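Long-range contacts in membrane protein, putative (Geobacter sulfurreducens PCA, PDB 2QYB), which probably works as a membrane transporter with an associated phosphatase activity, and is represented here by its GAF domain alone: residues A[34-39]-A[130-135]; A[88-93]-A[105-110]; A[109-114]-A[126-131]. All blocks are in the same frame, centred on the assembly; numbering follows the deposited sequence.

Contact 1 (A[34-39]-A[130-135])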
ATOM      1  N   LYS A  34       9.635  18.285  -1.214  1.00 37.48           N
ATOM      2  CA  LYS A  34      10.967  17.633  -1.274  1.00 37.68           C
ATOM      3  C   LYS A  34      11.206  16.636  -0.149  1.00 37.30           C
ATOM      4  O   LYS A  34      12.267  16.657   0.471  1.00 38.06           O
ATOM      5  CB  LYS A  34      12.085  18.689  -1.268  1.00 38.19           C
ATOM      6  CG  LYS A  34      11.972  19.691  -2.411  1.00 39.37           C
ATOM      7  CD  LYS A  34      13.026  20.798  -2.306  1.00 39.46           C
ATOM      8  CE  LYS A  34      12.741  21.911  -3.356  1.00 40.27           C
ATOM      9  NZ  LYS A  34      13.918  22.835  -3.452  1.00 41.26           N
ATOM     10  N   LEU A  35      10.208  15.778   0.097  1.00 37.06           N
ATOM     11  CA  LEU A  35      10.304  14.648   0.998  1.00 36.91           C
ATOM     12  C   LEU A  35      10.556  13.427   0.124  1.00 37.24           C
ATOM     13  O   LEU A  35      10.062  13.353  -1.014  1.00 37.96           O
ATOM     14  CB  LEU A  35       8.996  14.450   1.749  1.00 36.38           C
ATOM     15  CG  LEU A  35       8.711  15.492   2.809  1.00 35.67           C
ATOM     16  CD1 LEU A  35       7.284  15.330   3.277  1.00 32.03           C
ATOM     17  CD2 LEU A  35       9.732  15.402   3.971  1.00 31.34           C
ATOM     18  N   ASP A  36      11.305  12.475   0.649  1.00 36.14           N
ATOM     19  CA  ASP A  36      11.623  11.277  -0.093  1.00 35.45           C
ATOM     20  C   ASP A  36      11.018  10.058   0.562  1.00 34.83           C
ATOM     21  O   ASP A  36      10.943   9.012  -0.064  1.00 35.41           O
ATOM     22  CB  ASP A  36      13.135  11.096  -0.162  1.00 35.99           C
ATOM     23  CG  ASP A  36      13.791  12.174  -0.951  1.00 37.33           C
ATOM     24  OD1 ASP A  36      13.690  12.122  -2.192  1.00 43.09           O
ATOM     25  OD2 ASP A  36      14.393  13.086  -0.347  1.00 38.86           O
ATOM     26  N   LEU A  37      10.593  10.170   1.817  1.00 33.88           N
ATOM     27  CA  LEU A  37       9.936   9.035   2.480  1.00 33.15           C
ATOM     28  C   LEU A  37       8.999   9.588   3.527  1.00 31.40           C
ATOM     29  O   LEU A  37       9.295  10.622   4.102  1.00 29.70           O
ATOM     30  CB  LEU A  37      10.966   8.085   3.103  1.00 32.76           C
ATOM     31  CG  LEU A  37      10.445   6.851   3.866  1.00 33.61           C
ATOM     32  CD1 LEU A  37       9.707   5.808   3.003  1.00 33.49           C
ATOM     33  CD2 LEU A  37      11.650   6.191   4.565  1.00 34.46           C
ATOM     34  N   ALA A  38       7.864   8.902   3.705  1.00 30.05           N
ATOM     35  CA  ALA A  38       6.844   9.245   4.671  1.00 29.10           C
ATOM     36  C   ALA A  38       6.283   7.937   5.200  1.00 28.70           C
ATOM     37  O   ALA A  38       6.024   7.032   4.436  1.00 28.21           O
ATOM     38  CB  ALA A  38       5.701  10.117   4.025  1.00 27.94           C
ATOM     39  N   VAL A  39       6.059   7.857   6.502  1.00 28.72           N
ATOM     40  CA  VAL A  39       5.547   6.647   7.122  1.00 29.15           C
ATOM     41  C   VAL A  39       4.429   7.066   8.091  1.00 29.36           C
ATOM     42  O   VAL A  39       4.561   8.060   8.776  1.00 30.30           O
ATOM     43  CB  VAL A  39       6.689   5.810   7.865  1.00 29.39           C
ATOM     44  CG1 VAL A  39       6.190   4.481   8.323  1.00 28.01           C
ATOM     45  CG2 VAL A  39       7.915   5.600   6.987  1.00 26.61           C
ATOM     46  N   SER A 130      13.527  13.758   4.275  1.00 35.08           N
ATOM     47  CA  SER A 130      14.097  14.193   3.007  1.00 36.31           C
ATOM     48  C   SER A 130      15.562  13.698   2.894  1.00 37.05           C
ATOM     49  O   SER A 130      16.353  13.928   3.772  1.00 35.59           O
ATOM     50  CB  SER A 130      14.056  15.717   2.912  1.00 35.66           C
ATOM     51  OG  SER A 130      14.751  16.186   1.774  1.00 34.32           O
ATOM     52  N   ARG A 131      15.866  12.988   1.808  1.00 38.83           N
ATOM     53  CA  ARG A 131      17.241  12.763   1.351  1.00 40.74           C
ATOM     54  C   ARG A 131      17.719  13.885   0.405  1.00 41.40           C
ATOM     55  O   ARG A 131      18.776  13.764  -0.242  1.00 41.16           O
ATOM     56  CB  ARG A 131      17.349  11.393   0.660  1.00 40.36           C
ATOM     57  CG  ARG A 131      17.151  10.258   1.641  1.00 42.82           C
ATOM     58  CD  ARG A 131      17.335   8.907   1.030  1.00 43.75           C
ATOM     59  NE  ARG A 131      16.193   8.603   0.183  1.00 47.51           N
ATOM     60  CZ  ARG A 131      15.142   7.859   0.535  1.00 49.13           C
ATOM     61  NH1 ARG A 131      15.080   7.289   1.745  1.00 49.33           N
ATOM     62  NH2 ARG A 131      14.157   7.661  -0.359  1.00 49.41           N
ATOM     63  N   THR A 132      16.954  14.978   0.352  1.00 42.39           N
ATOM     64  CA  THR A 132      17.067  15.976  -0.744  1.00 42.99           C
ATOM     65  C   THR A 132      17.566  17.328  -0.184  1.00 43.67           C
ATOM     66  O   THR A 132      18.463  17.922  -0.765  1.00 44.64           O
ATOM     67  CB  THR A 132      15.681  16.167  -1.535  1.00 43.70           C
ATOM     68  OG1 THR A 132      15.121  14.892  -1.927  1.00 43.50           O
ATOM     69  CG2 THR A 132      15.839  17.081  -2.786  1.00 42.31           C
ATOM     70  N   ILE A 133      17.005  17.765   0.943  1.00 43.57           N
ATOM     71  CA  ILE A 133      17.292  19.094   1.487  1.00 43.58           C
ATOM     72  C   ILE A 133      17.375  19.132   3.018  1.00 43.83           C
ATOM     73  O   ILE A 133      16.807  18.283   3.705  1.00 43.65           O
ATOM     74  CB  ILE A 133      16.259  20.133   1.012  1.00 43.98           C
ATOM     75  CG1 ILE A 133      16.965  21.375   0.464  1.00 45.26           C
ATOM     76  CG2 ILE A 133      15.318  20.506   2.147  1.00 42.54           C
ATOM     77  CD1 ILE A 133      18.471  21.333   0.603  1.00 45.32           C
ATOM     78  N   VAL A 134      18.089  20.130   3.537  1.00 44.06           N
ATOM     79  CA  VAL A 134      18.057  20.486   4.942  1.00 44.34           C
ATOM     80  C   VAL A 134      17.149  21.706   5.074  1.00 44.85           C
ATOM     81  O   VAL A 134      16.854  22.342   4.063  1.00 44.62           O
ATOM     82  CB  VAL A 134      19.497  20.794   5.503  1.00 44.79           C
ATOM     83  CG1 VAL A 134      20.431  19.563   5.336  1.00 43.74           C
ATOM     84  CG2 VAL A 134      20.109  22.060   4.867  1.00 42.59           C
ATOM     85  N   GLY A 135      16.669  21.969   6.300  1.00 44.58           N
ATOM     86  CA  GLY A 135      15.917  23.170   6.623  1.00 44.58           C
ATOM     87  C   GLY A 135      14.459  23.097   6.208  1.00 45.04           C
ATOM     88  O   GLY A 135      13.732  24.094   6.253  1.00 45.37           O
TER
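Three groups grip the hydroxyl of Ser-130. Its OG donates to Lys-34 O at 2.8 Å, meeting that oxygen nearly along the C=O axis, and accepts from the amides two and three residues on, Thr-132 N and Ile-133 N, each at 2.9 Å. These last two bonds make an ST turn and an ST motif, which curl residues 130-133 back as the strand ends. OG stands anti to the backbone N (chi1 173°), and this brings it to the carbonyl of Lys-34. The second clamp is Asp-36 OD2, with two donors: Thr-132 OG1 at 2.5 Å, on the syn lone pair, and Arg-131 N at 2.6 Å, from the anti side and 27° out of the carboxylate plane. The Arg-131 guanidinium makes no contact with the carboxylate; the chain bends at chi3, and one guanidinium face lies over Asp-36 CB, 3.6 Å from NH2, while NH2 itself bonds to Lys-57 O. Asp-36 and Leu-37 both face Phe-129 in a classic beta bulge at the start of strand 37-43. That strand runs beside strand 124-130 in the sheet, and Leu-35 packs on Leu-29 and Leu-30 of helix 10-32.

Contact 2 (A[88-93]-A[105-110])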
ATOM      1  N   ASN A  88      16.520  19.467  11.502  1.00 36.87           N
ATOM      2  CA  ASN A  88      16.639  20.180  10.223  1.00 36.69           C
ATOM      3  C   ASN A  88      17.889  19.835   9.411  1.00 37.07           C
ATOM      4  O   ASN A  88      17.859  19.885   8.179  1.00 36.95           O
ATOM      5  CB  ASN A  88      16.447  21.685  10.407  1.00 36.17           C
ATOM      6  CG  ASN A  88      15.048  22.110  10.049  1.00 34.12           C
ATOM      7  OD1 ASN A  88      14.397  22.871  10.742  1.00 35.06           O
ATOM      8  ND2 ASN A  88      14.567  21.574   8.981  1.00 30.98           N
ATOM      9  N   ASP A  89      18.947  19.416  10.111  1.00 37.39           N
ATOM     10  CA  ASP A  89      20.185  18.995   9.483  1.00 37.37           C
ATOM     11  C   ASP A  89      20.817  17.828  10.255  1.00 37.12           C
ATOM     12  O   ASP A  89      21.356  18.018  11.335  1.00 36.61           O
ATOM     13  CB  ASP A  89      21.183  20.164   9.363  1.00 36.93           C
ATOM     14  CG  ASP A  89      22.333  19.841   8.410  1.00 37.28           C
ATOM     15  OD1 ASP A  89      22.635  18.638   8.281  1.00 32.73           O
ATOM     16  OD2 ASP A  89      22.922  20.784   7.794  1.00 37.81           O
ATOM     17  N   THR A  90      20.779  16.633   9.665  1.00 36.90           N
ATOM     18  CA  THR A  90      21.333  15.466  10.305  1.00 37.21           C
ATOM     19  C   THR A  90      22.846  15.574  10.652  1.00 37.51           C
ATOM     20  O   THR A  90      23.315  14.823  11.489  1.00 37.10           O
ATOM     21  CB  THR A  90      21.080  14.187   9.472  1.00 36.95           C
ATOM     22  OG1 THR A  90      21.554  14.402   8.148  1.00 35.28           O
ATOM     23  CG2 THR A  90      19.551  13.803   9.455  1.00 37.17           C
ATOM     24  N   GLN A  91      23.600  16.492  10.042  1.00 37.81           N
ATOM     25  CA  GLN A  91      25.001  16.618  10.421  1.00 38.62           C
ATOM     26  C   GLN A  91      25.172  17.081  11.874  1.00 38.34           C
ATOM     27  O   GLN A  91      26.222  16.887  12.439  1.00 37.90           O
ATOM     28  CB  GLN A  91      25.818  17.481   9.432  1.00 38.26           C
ATOM     29  CG  GLN A  91      25.721  18.969   9.655  1.00 39.73           C
ATOM     30  CD  GLN A  91      26.600  19.827   8.690  1.00 41.10           C
ATOM     31  OE1 GLN A  91      27.821  19.630   8.585  1.00 43.94           O
ATOM     32  NE2 GLN A  91      25.973  20.824   8.033  1.00 43.36           N
ATOM     33  N   TYR A  92      24.121  17.638  12.483  1.00 38.71           N
ATOM     34  CA  TYR A  92      24.208  18.283  13.803  1.00 38.67           C
ATOM     35  C   TYR A  92      23.419  17.592  14.890  1.00 38.20           C
ATOM     36  O   TYR A  92      23.232  18.130  15.968  1.00 39.42           O
ATOM     37  CB  TYR A  92      23.766  19.770  13.697  1.00 39.04           C
ATOM     38  CG  TYR A  92      24.597  20.562  12.711  1.00 39.15           C
ATOM     39  CD1 TYR A  92      25.995  20.421  12.667  1.00 39.37           C
ATOM     40  CD2 TYR A  92      23.998  21.475  11.844  1.00 41.66           C
ATOM     41  CE1 TYR A  92      26.759  21.136  11.762  1.00 39.44           C
ATOM     42  CE2 TYR A  92      24.742  22.204  10.945  1.00 39.56           C
ATOM     43  CZ  TYR A  92      26.127  22.016  10.903  1.00 40.75           C
ATOM     44  OH  TYR A  92      26.874  22.726  10.019  1.00 41.10           O
HETATM   45  N   MSE A  93      22.991  16.381  14.634  1.00 38.42           N
HETATM   46  CA  MSE A  93      22.402  15.529  15.672  1.00 37.75           C
HETATM   47  C   MSE A  93      23.404  15.155  16.731  1.00 38.81           C
HETATM   48  O   MSE A  93      24.595  15.002  16.453  1.00 39.09           O
HETATM   49  CB  MSE A  93      21.933  14.226  15.049  1.00 38.35           C
HETATM   50  CG  MSE A  93      20.781  14.358  14.089  1.00 36.93           C
HETATM   51 SE   MSE A  93      20.501  12.654  13.229  0.60 34.98          SE
HETATM   52  CE  MSE A  93      19.491  11.836  14.655  1.00 30.58           C
ATOM     53  N   GLU A 105      22.189   6.305   4.924  1.00 43.61           N
ATOM     54  CA  GLU A 105      21.007   6.198   4.078  1.00 44.02           C
ATOM     55  C   GLU A 105      20.784   7.462   3.235  1.00 43.62           C
ATOM     56  O   GLU A 105      19.884   7.475   2.396  1.00 43.43           O
ATOM     57  CB  GLU A 105      19.731   6.003   4.928  1.00 44.81           C
ATOM     58  CG  GLU A 105      19.684   4.765   5.798  1.00 47.77           C
ATOM     59  CD  GLU A 105      18.703   3.709   5.299  1.00 51.94           C
ATOM     60  OE1 GLU A 105      18.480   3.591   4.064  1.00 55.38           O
ATOM     61  OE2 GLU A 105      18.169   2.968   6.143  1.00 53.13           O
ATOM     62  N   GLY A 106      21.540   8.533   3.478  1.00 43.11           N
ATOM     63  CA  GLY A 106      21.382   9.775   2.704  1.00 42.72           C
ATOM     64  C   GLY A 106      20.382  10.788   3.263  1.00 42.44           C
ATOM     65  O   GLY A 106      20.113  11.822   2.649  1.00 42.27           O
ATOM     66  N   ILE A 107      19.854  10.514   4.453  1.00 42.37           N
ATOM     67  CA  ILE A 107      18.880  11.414   5.123  1.00 41.59           C
ATOM     68  C   ILE A 107      19.481  12.742   5.618  1.00 40.77           C
ATOM     69  O   ILE A 107      20.384  12.745   6.464  1.00 39.41           O
ATOM     70  CB  ILE A 107      18.196  10.707   6.325  1.00 41.47           C
ATOM     71  CG1 ILE A 107      17.443   9.437   5.832  1.00 42.46           C
ATOM     72  CG2 ILE A 107      17.263  11.711   7.076  1.00 41.10           C
ATOM     73  CD1 ILE A 107      17.178   8.322   6.945  1.00 42.04           C
ATOM     74  N   LYS A 108      18.952  13.859   5.113  1.00 39.70           N
ATOM     75  CA  LYS A 108      19.418  15.206   5.498  1.00 39.92           C
ATOM     76  C   LYS A 108      18.611  15.843   6.624  1.00 37.66           C
ATOM     77  O   LYS A 108      19.101  16.666   7.368  1.00 36.94           O
ATOM     78  CB  LYS A 108      19.382  16.135   4.266  1.00 39.93           C
ATOM     79  CG  LYS A 108      20.347  15.655   3.222  1.00 41.32           C
ATOM     80  CD  LYS A 108      20.679  16.667   2.128  1.00 41.79           C
ATOM     81  CE  LYS A 108      21.814  16.093   1.237  1.00 42.57           C
ATOM     82  NZ  LYS A 108      23.006  15.534   2.059  1.00 43.37           N
ATOM     83  N   SER A 109      17.364  15.439   6.732  1.00 36.49           N
ATOM     84  CA  SER A 109      16.327  16.229   7.401  1.00 35.77           C
ATOM     85  C   SER A 109      15.159  15.262   7.773  1.00 35.00           C
ATOM     86  O   SER A 109      14.830  14.363   6.981  1.00 34.80           O
ATOM     87  CB  SER A 109      15.904  17.272   6.389  1.00 35.59           C
ATOM     88  OG  SER A 109      15.019  18.220   6.917  1.00 39.74           O
ATOM     89  N   PHE A 110      14.575  15.367   8.965  1.00 34.39           N
ATOM     90  CA  PHE A 110      13.384  14.558   9.266  1.00 34.42           C
ATOM     91  C   PHE A 110      12.499  15.153  10.332  1.00 33.79           C
ATOM     92  O   PHE A 110      12.890  16.088  11.019  1.00 34.02           O
ATOM     93  CB  PHE A 110      13.729  13.076   9.602  1.00 35.28           C
ATOM     94  CG  PHE A 110      14.418  12.891  10.920  1.00 36.49           C
ATOM     95  CD1 PHE A 110      13.682  12.761  12.091  1.00 36.64           C
ATOM     96  CD2 PHE A 110      15.799  12.866  10.990  1.00 35.07           C
ATOM     97  CE1 PHE A 110      14.316  12.617  13.319  1.00 37.64           C
ATOM     98  CE2 PHE A 110      16.437  12.699  12.203  1.00 35.62           C
ATOM     99  CZ  PHE A 110      15.692  12.575  13.375  1.00 36.57           C
TER
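Thr-90 fastens itself to two successive carbonyls. Its OG1 donates to Ile-107 O at 2.6 Å, in the carbonyl plane on a lone pair, and its backbone N donates to Lys-108 O at 2.8 Å, from 43° above that carbonyl's plane. OG1 reaches Ile-107 O from the crowded position between backbone N and carbonyl carbon (chi1 53°). Thr-90 CG2 rests 3.9 Å from Ile-107 CG2 and at the edge of the Phe-110 ring, where CE of selenomethionine Met-93 also arrives, 4.0 Å from Phe-110 CE2. The two pieces flank helix 96-104 of the GAF domain, which ends in a Schellman motif at Gly-106 before a classic beta bulge, Lys-108 and Ser-109 facing Ser-130, leads into strand 109-115. Behind Thr-90, Asp-89 shapes the turn: OD1 accepts from Gln-91 N at 2.9 Å, an Asx turn, and OD2 accepts from Gln-91 NE2 at 3.1 Å, both from above the carboxylate plane. An alanine here would probably leave both Gln-91 groups without these acceptors and the turn that presents Thr-90 less firmly set. Further out, Gln-91 O takes a hydrogen bond from Arg-99 NE, and Tyr-74 meets the Phe-110 ring edge-to-face.

Contact 3 (A[109-114]-A[126-131])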
ATOM      1  N   SER A 109      17.364  15.439   6.732  1.00 36.49           N
ATOM      2  CA  SER A 109      16.327  16.229   7.401  1.00 35.77           C
ATOM      3  C   SER A 109      15.159  15.262   7.773  1.00 35.00           C
ATOM      4  O   SER A 109      14.830  14.363   6.981  1.00 34.80           O
ATOM      5  CB  SER A 109      15.904  17.272   6.389  1.00 35.59           C
ATOM      6  OG  SER A 109      15.019  18.220   6.917  1.00 39.74           O
ATOM      7  N   PHE A 110      14.575  15.367   8.965  1.00 34.39           N
ATOM      8  CA  PHE A 110      13.384  14.558   9.266  1.00 34.42           C
ATOM      9  C   PHE A 110      12.499  15.153  10.332  1.00 33.79           C
ATOM     10  O   PHE A 110      12.890  16.088  11.019  1.00 34.02           O
ATOM     11  CB  PHE A 110      13.729  13.076   9.602  1.00 35.28           C
ATOM     12  CG  PHE A 110      14.418  12.891  10.920  1.00 36.49           C
ATOM     13  CD1 PHE A 110      13.682  12.761  12.091  1.00 36.64           C
ATOM     14  CD2 PHE A 110      15.799  12.866  10.990  1.00 35.07           C
ATOM     15  CE1 PHE A 110      14.316  12.617  13.319  1.00 37.64           C
ATOM     16  CE2 PHE A 110      16.437  12.699  12.203  1.00 35.62           C
ATOM     17  CZ  PHE A 110      15.692  12.575  13.375  1.00 36.57           C
ATOM     18  N   ALA A 111      11.290  14.605  10.451  1.00 33.00           N
ATOM     19  CA  ALA A 111      10.289  15.073  11.441  1.00 32.48           C
ATOM     20  C   ALA A 111       9.358  13.933  11.856  1.00 31.97           C
ATOM     21  O   ALA A 111       9.051  13.068  11.045  1.00 31.89           O
ATOM     22  CB  ALA A 111       9.472  16.235  10.881  1.00 31.70           C
ATOM     23  N   HIS A 112       8.970  13.924  13.138  1.00 31.71           N
ATOM     24  CA  HIS A 112       7.946  13.025  13.667  1.00 30.70           C
ATOM     25  C   HIS A 112       6.803  13.834  14.269  1.00 29.49           C
ATOM     26  O   HIS A 112       7.020  14.654  15.140  1.00 28.17           O
ATOM     27  CB  HIS A 112       8.544  12.055  14.695  1.00 30.64           C
ATOM     28  CG  HIS A 112       9.578  11.140  14.122  1.00 31.32           C
ATOM     29  ND1 HIS A 112      10.933  11.288  14.355  1.00 35.39           N
ATOM     30  CD2 HIS A 112       9.454  10.064  13.319  1.00 31.82           C
ATOM     31  CE1 HIS A 112      11.596  10.335  13.724  1.00 35.17           C
ATOM     32  NE2 HIS A 112      10.721   9.573  13.093  1.00 34.70           N
ATOM     33  N   ILE A 113       5.579  13.560  13.806  1.00 29.42           N
ATOM     34  CA  ILE A 113       4.408  14.358  14.110  1.00 29.27           C
ATOM     35  C   ILE A 113       3.351  13.459  14.680  1.00 29.82           C
ATOM     36  O   ILE A 113       2.919  12.514  14.014  1.00 30.18           O
ATOM     37  CB  ILE A 113       3.837  15.045  12.848  1.00 29.60           C
ATOM     38  CG1 ILE A 113       4.928  15.897  12.160  1.00 29.93           C
ATOM     39  CG2 ILE A 113       2.554  15.869  13.193  1.00 28.03           C
ATOM     40  CD1 ILE A 113       5.361  15.255  10.855  1.00 31.23           C
ATOM     41  N   PRO A 114       2.895  13.754  15.908  1.00 30.23           N
ATOM     42  CA  PRO A 114       1.862  12.918  16.512  1.00 30.59           C
ATOM     43  C   PRO A 114       0.563  12.965  15.729  1.00 31.22           C
ATOM     44  O   PRO A 114       0.221  14.001  15.094  1.00 31.09           O
ATOM     45  CB  PRO A 114       1.683  13.525  17.913  1.00 31.20           C
ATOM     46  CG  PRO A 114       2.895  14.289  18.173  1.00 30.26           C
ATOM     47  CD  PRO A 114       3.278  14.850  16.805  1.00 29.86           C
ATOM     48  N   LEU A 126       3.141  10.322  12.286  1.00 28.20           N
ATOM     49  CA  LEU A 126       3.470  10.585  10.929  1.00 28.22           C
ATOM     50  C   LEU A 126       4.942  10.981  10.922  1.00 27.91           C
ATOM     51  O   LEU A 126       5.278  11.981  11.512  1.00 27.43           O
ATOM     52  CB  LEU A 126       2.585  11.733  10.382  1.00 27.93           C
ATOM     53  CG  LEU A 126       3.024  12.351   9.059  1.00 28.32           C
ATOM     54  CD1 LEU A 126       3.024  11.252   7.950  1.00 26.46           C
ATOM     55  CD2 LEU A 126       2.213  13.662   8.662  1.00 27.54           C
ATOM     56  N   SER A 127       5.796  10.180  10.278  1.00 27.82           N
ATOM     57  CA  SER A 127       7.248  10.413  10.199  1.00 28.77           C
ATOM     58  C   SER A 127       7.596  10.763   8.773  1.00 29.05           C
ATOM     59  O   SER A 127       7.156  10.077   7.863  1.00 28.54           O
ATOM     60  CB  SER A 127       8.047   9.149  10.584  1.00 28.25           C
ATOM     61  OG  SER A 127       7.563   8.548  11.797  1.00 29.99           O
ATOM     62  N   VAL A 128       8.406  11.790   8.558  1.00 30.46           N
ATOM     63  CA  VAL A 128       8.785  12.192   7.191  1.00 31.09           C
ATOM     64  C   VAL A 128      10.266  12.526   7.062  1.00 32.37           C
ATOM     65  O   VAL A 128      10.876  13.094   7.949  1.00 33.08           O
ATOM     66  CB  VAL A 128       7.949  13.410   6.727  1.00 31.22           C
ATOM     67  CG1 VAL A 128       6.465  13.075   6.796  1.00 32.74           C
ATOM     68  CG2 VAL A 128       8.213  14.637   7.606  1.00 32.41           C
ATOM     69  N   PHE A 129      10.826  12.224   5.905  1.00 33.38           N
ATOM     70  CA  PHE A 129      12.274  12.273   5.706  1.00 33.61           C
ATOM     71  C   PHE A 129      12.587  12.849   4.341  1.00 33.53           C
ATOM     72  O   PHE A 129      11.977  12.485   3.378  1.00 34.53           O
ATOM     73  CB  PHE A 129      12.834  10.855   5.764  1.00 32.24           C
ATOM     74  CG  PHE A 129      12.451  10.107   6.995  1.00 33.31           C
ATOM     75  CD1 PHE A 129      13.349  10.050   8.108  1.00 33.33           C
ATOM     76  CD2 PHE A 129      11.216   9.436   7.065  1.00 30.33           C
ATOM     77  CE1 PHE A 129      13.017   9.358   9.239  1.00 29.40           C
ATOM     78  CE2 PHE A 129      10.882   8.754   8.192  1.00 29.68           C
ATOM     79  CZ  PHE A 129      11.772   8.709   9.295  1.00 30.19           C
ATOM     80  N   SER A 130      13.527  13.758   4.275  1.00 35.08           N
ATOM     81  CA  SER A 130      14.097  14.193   3.007  1.00 36.31           C
ATOM     82  C   SER A 130      15.562  13.698   2.894  1.00 37.05           C
ATOM     83  O   SER A 130      16.353  13.928   3.772  1.00 35.59           O
ATOM     84  CB  SER A 130      14.056  15.717   2.912  1.00 35.66           C
ATOM     85  OG  SER A 130      14.751  16.186   1.774  1.00 34.32           O
ATOM     86  N   ARG A 131      15.866  12.988   1.808  1.00 38.83           N
ATOM     87  CA  ARG A 131      17.241  12.763   1.351  1.00 40.74           C
ATOM     88  C   ARG A 131      17.719  13.885   0.405  1.00 41.40           C
ATOM     89  O   ARG A 131      18.776  13.764  -0.242  1.00 41.16           O
ATOM     90  CB  ARG A 131      17.349  11.393   0.660  1.00 40.36           C
ATOM     91  CG  ARG A 131      17.151  10.258   1.641  1.00 42.82           C
ATOM     92  CD  ARG A 131      17.335   8.907   1.030  1.00 43.75           C
ATOM     93  NE  ARG A 131      16.193   8.603   0.183  1.00 47.51           N
ATOM     94  CZ  ARG A 131      15.142   7.859   0.535  1.00 49.13           C
ATOM     95  NH1 ARG A 131      15.080   7.289   1.745  1.00 49.33           N
ATOM     96  NH2 ARG A 131      14.157   7.661  -0.359  1.00 49.41           N
TER
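Ala-111 and Val-128 pair across the two strands, and the low alanine leaves room for its larger neighbours: its CB meets Val-128 CG2 at 3.9 Å. Ile-113 fills in beside it. Its CD1, carried by a chi2 of 109°, leans over the opposing strand to rest 3.3 Å from Leu-126 O, and comes within 4.1 Å of Leu-126 CG and 4.4 Å of Val-128 CG2. Ile-113 and Leu-126 lie side by side and point the same way, giving this end of the surface a ridge, whereas Ser-109 and Ser-130 at the other end are small, their CB atoms 4.2 Å apart. The ridge is received by helix 139-158, Ile-113 against Leu-145 and Ala-149, Leu-126 against Leu-148; Phe-137 packs on the small Ser-109 and Ala-111 and on Val-128. The strands form an antiparallel hairpin, their directions 167° apart, within the 2-1-5-4-3 sheet of the GAF fold. Paired backbone bonds hold Ala-111 to Val-128 and Ile-113 to Leu-126, but at Ser-109 the bond from its N to Ser-130 O is weak. On the reverse surface Phe-110, His-112 and Phe-129 make an aromatic cluster. The ring of Phe-110 swings away from the partner strand, and into the place beside its stem comes Phe-129, whose CD1 reaches Phe-110 CB at 3.4 Å; the two ring planes are inclined by only 31°. The tip of the Phe-129 ring, CZ, lies 4.0 Å from His-112 NE2, the two rings meeting obliquely. Helix 74-81 packs on this side, with Tyr-74, Ile-75 and Ala-78 against His-112 and Ile-75 also against Ser-127.

In the fold
All three contacts lie in one GAF domain and reach the same sheet. Contact 3 is the central hairpin, its centre about 7 Å from that of contact 1 and 10 Å from that of contact 2; those two centres are about 9 Å apart. Contact 1 takes up where strand 124-130 of contact 3 ends, sharing Ser-130 and Arg-131; contact 2 shares Ser-109 and Phe-110 at the start of strand 109-115. Contacts 1 and 2 also meet directly: Lys-108 N lies 2.9 Å from Ser-130 O, and Gly-135 N lies 3.0 Å from Asn-88 O, both probable hydrogen bonds. The loops entering strand 109-115 and following strands 124-130 and 85-87 are thus tied together.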